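PDB 2PCN: S-adenosylmethionine:2-demethylmenaquinone methyltransferase from Geobacillus kaustophilus, which belongs to the RraA-like family and forms an assembly of three protein chains. Local coordinates for residues Arg28-Thr36 against Trp136-Ala146. Residues are numbered along the deposited sequence; the frame is centred on the assembly and turned at random.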
ATOM      1  N   ARG A  28      15.575  -3.093  -0.720  1.00 13.58           N
ATOM      2  CA  ARG A  28      14.494  -2.872  -1.667  1.00 14.73           C
ATOM      3  C   ARG A  28      14.887  -3.368  -3.050  1.00 15.31           C
ATOM      4  O   ARG A  28      14.033  -3.636  -3.894  1.00 17.08           O
ATOM      5  CB  ARG A  28      14.145  -1.383  -1.695  1.00 20.54           C
ATOM      6  CG  ARG A  28      13.809  -0.853  -0.307  1.00 33.18           C
ATOM      7  CD  ARG A  28      13.503   0.635  -0.292  1.00 44.62           C
ATOM      8  NE  ARG A  28      13.250   1.106   1.069  1.00 53.66           N
ATOM      9  CZ  ARG A  28      12.939   2.359   1.388  1.00 57.73           C
ATOM     10  NH1 ARG A  28      12.840   3.284   0.443  1.00 60.19           N
ATOM     11  NH2 ARG A  28      12.730   2.688   2.655  1.00 57.66           N
ATOM     12  N   MET A  29      16.188  -3.509  -3.268  1.00 11.06           N
ATOM     13  CA  MET A  29      16.704  -3.986  -4.543  1.00  7.75           C
ATOM     14  C   MET A  29      17.554  -5.233  -4.319  1.00 10.29           C
ATOM     15  O   MET A  29      18.440  -5.240  -3.467  1.00  9.95           O
ATOM     16  CB  MET A  29      17.549  -2.895  -5.201  1.00 11.43           C
ATOM     17  CG  MET A  29      18.191  -3.309  -6.505  1.00 19.13           C
ATOM     18  SD  MET A  29      19.192  -1.979  -7.201  1.00 28.03           S
ATOM     19  CE  MET A  29      17.936  -1.029  -8.059  1.00 18.72           C
ATOM     20  N   PHE A  30      17.272  -6.290  -5.073  1.00  9.21           N
ATOM     21  CA  PHE A  30      18.031  -7.528  -4.946  1.00 11.72           C
ATOM     22  C   PHE A  30      17.864  -8.381  -6.194  1.00 12.54           C
ATOM     23  O   PHE A  30      16.890  -8.230  -6.934  1.00  8.78           O
ATOM     24  CB  PHE A  30      17.601  -8.302  -3.686  1.00 11.59           C
ATOM     25  CG  PHE A  30      16.145  -8.687  -3.664  1.00 11.99           C
ATOM     26  CD1 PHE A  30      15.746  -9.969  -4.026  1.00 11.96           C
ATOM     27  CD2 PHE A  30      15.178  -7.769  -3.269  1.00 10.41           C
ATOM     28  CE1 PHE A  30      14.398 -10.335  -3.994  1.00 14.07           C
ATOM     29  CE2 PHE A  30      13.829  -8.120  -3.233  1.00 13.54           C
ATOM     30  CZ  PHE A  30      13.438  -9.410  -3.597  1.00 10.97           C
ATOM     31  N   SER A  31      18.828  -9.262  -6.441  1.00 10.72           N
ATOM     32  CA  SER A  31      18.780 -10.117  -7.618  1.00 12.91           C
ATOM     33  C   SER A  31      19.718 -11.307  -7.462  1.00 11.90           C
ATOM     34  O   SER A  31      20.558 -11.335  -6.564  1.00 13.52           O
ATOM     35  CB  SER A  31      19.180  -9.315  -8.859  1.00 10.28           C
ATOM     36  OG  SER A  31      20.532  -8.891  -8.766  1.00 15.42           O
ATOM     37  N   GLY A  32      19.569 -12.287  -8.347  1.00 12.05           N
ATOM     38  CA  GLY A  32      20.411 -13.465  -8.285  1.00 13.06           C
ATOM     39  C   GLY A  32      19.744 -14.679  -8.902  1.00 13.26           C
ATOM     40  O   GLY A  32      18.594 -14.605  -9.337  1.00 12.51           O
ATOM     41  N   PRO A  33      20.446 -15.822  -8.947  1.00 11.27           N
ATOM     42  CA  PRO A  33      19.917 -17.064  -9.516  1.00 10.48           C
ATOM     43  C   PRO A  33      18.713 -17.559  -8.729  1.00 10.38           C
ATOM     44  O   PRO A  33      18.699 -17.520  -7.501  1.00 12.55           O
ATOM     45  CB  PRO A  33      21.108 -18.014  -9.429  1.00 11.38           C
ATOM     46  CG  PRO A  33      21.784 -17.565  -8.178  1.00 14.83           C
ATOM     47  CD  PRO A  33      21.755 -16.052  -8.312  1.00 11.91           C
ATOM     48  N   ILE A  34      17.708 -18.028  -9.456  1.00 10.64           N
ATOM     49  CA  ILE A  34      16.472 -18.525  -8.872  1.00 10.26           C
ATOM     50  C   ILE A  34      16.524 -19.974  -8.385  1.00 12.66           C
ATOM     51  O   ILE A  34      17.085 -20.846  -9.042  1.00  9.45           O
ATOM     52  CB  ILE A  34      15.315 -18.426  -9.901  1.00 11.70           C
ATOM     53  CG1 ILE A  34      14.951 -16.964 -10.148  1.00 15.33           C
ATOM     54  CG2 ILE A  34      14.117 -19.224  -9.427  1.00 16.19           C
ATOM     55  CD1 ILE A  34      13.881 -16.785 -11.217  1.00 20.06           C
ATOM     56  N   ALA A  35      15.934 -20.197  -7.217  1.00  9.24           N
ATOM     57  CA  ALA A  35      15.790 -21.516  -6.613  1.00 11.97           C
ATOM     58  C   ALA A  35      14.278 -21.522  -6.401  1.00 10.59           C
ATOM     59  O   ALA A  35      13.723 -20.513  -5.959  1.00  9.67           O
ATOM     60  CB  ALA A  35      16.512 -21.584  -5.278  1.00 14.07           C
ATOM     61  N   THR A  36      13.610 -22.629  -6.716  1.00  8.55           N
ATOM     62  CA  THR A  36      12.155 -22.677  -6.585  1.00 10.74           C
ATOM     63  C   THR A  36      11.577 -23.624  -5.546  1.00 10.42           C
ATOM     64  O   THR A  36      12.159 -24.662  -5.218  1.00  8.94           O
ATOM     65  CB  THR A  36      11.483 -23.044  -7.929  1.00 12.38           C
ATOM     66  OG1 THR A  36      11.854 -24.380  -8.295  1.00 14.09           O
ATOM     67  CG2 THR A  36      11.911 -22.085  -9.032  1.00 11.27           C
ATOM     68  N   TRP A 136       8.724 -19.322 -13.813  1.00 10.64           N
ATOM     69  CA  TRP A 136       9.937 -19.261 -13.002  1.00  9.72           C
ATOM     70  C   TRP A 136      10.683 -20.595 -13.029  1.00 10.48           C
ATOM     71  O   TRP A 136      10.237 -21.571 -12.430  1.00 14.84           O
ATOM     72  CB  TRP A 136       9.576 -18.908 -11.553  1.00 10.34           C
ATOM     73  CG  TRP A 136       8.603 -17.768 -11.428  1.00 12.90           C
ATOM     74  CD1 TRP A 136       7.267 -17.797 -11.705  1.00 10.48           C
ATOM     75  CD2 TRP A 136       8.895 -16.433 -10.998  1.00  9.81           C
ATOM     76  NE1 TRP A 136       6.706 -16.563 -11.472  1.00  8.65           N
ATOM     77  CE2 TRP A 136       7.684 -15.707 -11.036  1.00  6.17           C
ATOM     78  CE3 TRP A 136      10.063 -15.780 -10.581  1.00 11.83           C
ATOM     79  CZ2 TRP A 136       7.605 -14.356 -10.672  1.00 10.18           C
ATOM     80  CZ3 TRP A 136       9.986 -14.436 -10.219  1.00 13.73           C
ATOM     81  CH2 TRP A 136       8.765 -13.740 -10.267  1.00 14.58           C
ATOM     82  N   GLU A 137      11.825 -20.620 -13.709  1.00 14.27           N
ATOM     83  CA  GLU A 137      12.624 -21.836 -13.838  1.00 19.35           C
ATOM     84  C   GLU A 137      13.884 -21.850 -12.981  1.00 17.15           C
ATOM     85  O   GLU A 137      14.553 -20.832 -12.827  1.00 15.91           O
ATOM     86  CB  GLU A 137      13.032 -22.038 -15.301  1.00 20.34           C
ATOM     87  CG  GLU A 137      11.884 -22.325 -16.253  1.00 30.22           C
ATOM     88  CD  GLU A 137      12.355 -22.485 -17.689  1.00 36.51           C
ATOM     89  OE1 GLU A 137      13.353 -23.205 -17.908  1.00 41.46           O
ATOM     90  OE2 GLU A 137      11.724 -21.900 -18.594  1.00 35.90           O
ATOM     91  N   PRO A 138      14.225 -23.015 -12.410  1.00 17.53           N
ATOM     92  CA  PRO A 138      15.430 -23.106 -11.583  1.00 16.37           C
ATOM     93  C   PRO A 138      16.636 -22.726 -12.441  1.00 16.56           C
ATOM     94  O   PRO A 138      16.719 -23.116 -13.603  1.00 17.71           O
ATOM     95  CB  PRO A 138      15.458 -24.579 -11.181  1.00 17.76           C
ATOM     96  CG  PRO A 138      14.005 -24.932 -11.115  1.00 17.73           C
ATOM     97  CD  PRO A 138      13.459 -24.272 -12.363  1.00 20.66           C
ATOM     98  N   GLY A 139      17.559 -21.954 -11.879  1.00 17.20           N
ATOM     99  CA  GLY A 139      18.730 -21.561 -12.642  1.00 21.83           C
ATOM    100  C   GLY A 139      18.549 -20.247 -13.378  1.00 23.53           C
ATOM    101  O   GLY A 139      19.528 -19.636 -13.811  1.00 24.33           O
ATOM    102  N   ALA A 140      17.301 -19.817 -13.540  1.00 16.14           N
ATOM    103  CA  ALA A 140      17.021 -18.551 -14.208  1.00 15.48           C
ATOM    104  C   ALA A 140      17.465 -17.442 -13.261  1.00 16.43           C
ATOM    105  O   ALA A 140      17.779 -17.707 -12.103  1.00 14.60           O
ATOM    106  CB  ALA A 140      15.528 -18.427 -14.509  1.00 17.99           C
ATOM    107  N   TYR A 141      17.499 -16.207 -13.752  1.00 15.47           N
ATOM    108  CA  TYR A 141      17.918 -15.071 -12.935  1.00 15.04           C
ATOM    109  C   TYR A 141      16.788 -14.075 -12.723  1.00 14.17           C
ATOM    110  O   TYR A 141      16.084 -13.714 -13.664  1.00 14.37           O
ATOM    111  CB  TYR A 141      19.106 -14.362 -13.592  1.00 21.20           C
ATOM    112  CG  TYR A 141      20.455 -14.918 -13.195  1.00 31.87           C
ATOM    113  CD1 TYR A 141      21.142 -14.409 -12.094  1.00 37.11           C
ATOM    114  CD2 TYR A 141      21.036 -15.968 -13.906  1.00 39.49           C
ATOM    115  CE1 TYR A 141      22.376 -14.931 -11.708  1.00 41.54           C
ATOM    116  CE2 TYR A 141      22.270 -16.499 -13.529  1.00 44.47           C
ATOM    117  CZ  TYR A 141      22.934 -15.974 -12.430  1.00 45.91           C
ATOM    118  OH  TYR A 141      24.154 -16.493 -12.054  1.00 49.62           O
ATOM    119  N   VAL A 142      16.620 -13.624 -11.484  1.00  8.96           N
ATOM    120  CA  VAL A 142      15.571 -12.664 -11.177  1.00  8.95           C
ATOM    121  C   VAL A 142      16.154 -11.358 -10.643  1.00 10.48           C
ATOM    122  O   VAL A 142      17.110 -11.357  -9.868  1.00 13.40           O
ATOM    123  CB  VAL A 142      14.562 -13.247 -10.154  1.00 11.68           C
ATOM    124  CG1 VAL A 142      15.267 -13.579  -8.846  1.00  5.81           C
ATOM    125  CG2 VAL A 142      13.423 -12.265  -9.926  1.00 10.42           C
ATOM    126  N   TYR A 143      15.576 -10.249 -11.078  1.00 10.08           N
ATOM    127  CA  TYR A 143      16.015  -8.925 -10.655  1.00 10.38           C
ATOM    128  C   TYR A 143      14.796  -8.223 -10.080  1.00  9.67           C
ATOM    129  O   TYR A 143      13.744  -8.172 -10.717  1.00  8.82           O
ATOM    130  CB  TYR A 143      16.547  -8.140 -11.855  1.00 12.58           C
ATOM    131  CG  TYR A 143      17.691  -8.825 -12.567  1.00 11.25           C
ATOM    132  CD1 TYR A 143      19.008  -8.650 -12.144  1.00 13.00           C
ATOM    133  CD2 TYR A 143      17.453  -9.678 -13.642  1.00 14.50           C
ATOM    134  CE1 TYR A 143      20.062  -9.310 -12.778  1.00 19.07           C
ATOM    135  CE2 TYR A 143      18.497 -10.341 -14.283  1.00 17.45           C
ATOM    136  CZ  TYR A 143      19.798 -10.153 -13.847  1.00 22.98           C
ATOM    137  OH  TYR A 143      20.830 -10.806 -14.486  1.00 23.90           O
ATOM    138  N   ALA A 144      14.931  -7.697  -8.872  1.00  8.95           N
ATOM    139  CA  ALA A 144      13.816  -7.015  -8.241  1.00 10.84           C
ATOM    140  C   ALA A 144      14.204  -5.678  -7.635  1.00 11.41           C
ATOM    141  O   ALA A 144      15.333  -5.485  -7.180  1.00 10.30           O
ATOM    142  CB  ALA A 144      13.204  -7.910  -7.168  1.00 11.41           C
ATOM    143  N   ASP A 145      13.258  -4.749  -7.647  1.00  7.56           N
ATOM    144  CA  ASP A 145      13.473  -3.444  -7.046  1.00 11.13           C
ATOM    145  C   ASP A 145      12.135  -2.754  -6.833  1.00 12.12           C
ATOM    146  O   ASP A 145      11.079  -3.371  -6.993  1.00  9.41           O
ATOM    147  CB  ASP A 145      14.434  -2.576  -7.883  1.00  6.31           C
ATOM    148  CG  ASP A 145      13.844  -2.126  -9.204  1.00 10.42           C
ATOM    149  OD1 ASP A 145      12.657  -2.399  -9.470  1.00  9.89           O
ATOM    150  OD2 ASP A 145      14.586  -1.483  -9.978  1.00 12.53           O
ATOM    151  N   ALA A 146      12.183  -1.483  -6.457  1.00  8.90           N
ATOM    152  CA  ALA A 146      10.977  -0.708  -6.187  1.00 14.26           C
ATOM    153  C   ALA A 146       9.984  -0.609  -7.346  1.00 13.94           C
ATOM    154  O   ALA A 146       8.798  -0.363  -7.120  1.00 11.17           O
ATOM    155  CB  ALA A 146      11.366   0.696  -5.718  1.00 11.77           C
TER
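Ile34 reaches from strand 30-38 into the bend formed by Trp136, Ala140 and Val142. Its CG1 lies 3.6 Å from Val142 CG1, the two side chains meeting at about a right angle, while CD1 comes up to the edge of the Trp136 indole, 4.0 Å from CE3. With CG1 beside the backbone N (chi1 -69°), the other branch, CG2, approaches Glu137 O. The Trp136 ring is held by a hydrogen bond from its NE1 to Phe131 O and by stacking on the Phe131 ring. On the face of the sheet that carries Val142, the methyl of Ala144 sits over one face of the Phe30 ring, 4.0 Å from CB to the ring centroid; chi1 of 60° sets this ring between its own backbone N and carbonyl carbon. On the opposite face of the sheet Pro33 CB lies over one face of the Tyr141 ring in a CH-pi contact, while Pro33 CD approaches Tyr141 CE1 at 3.6 Å, and Ser31 CB packs obliquely against Tyr143 CD1. Phe30 with Ala144 and Gly32 with Val142 form antiparallel hydrogen-bonded pairs. Ile34 N donates to Ala140 O at 2.7 Å, and Ile34 O accepts from Gly139 N within the type II turn 137-140. The arrangement is an antiparallel strand pair, entered through a beta turn, that sets strand 141-145 beside strand 30-38, itself also paired in parallel with strand 58-62, in a mixed sheet consistent with an RraA-like fold.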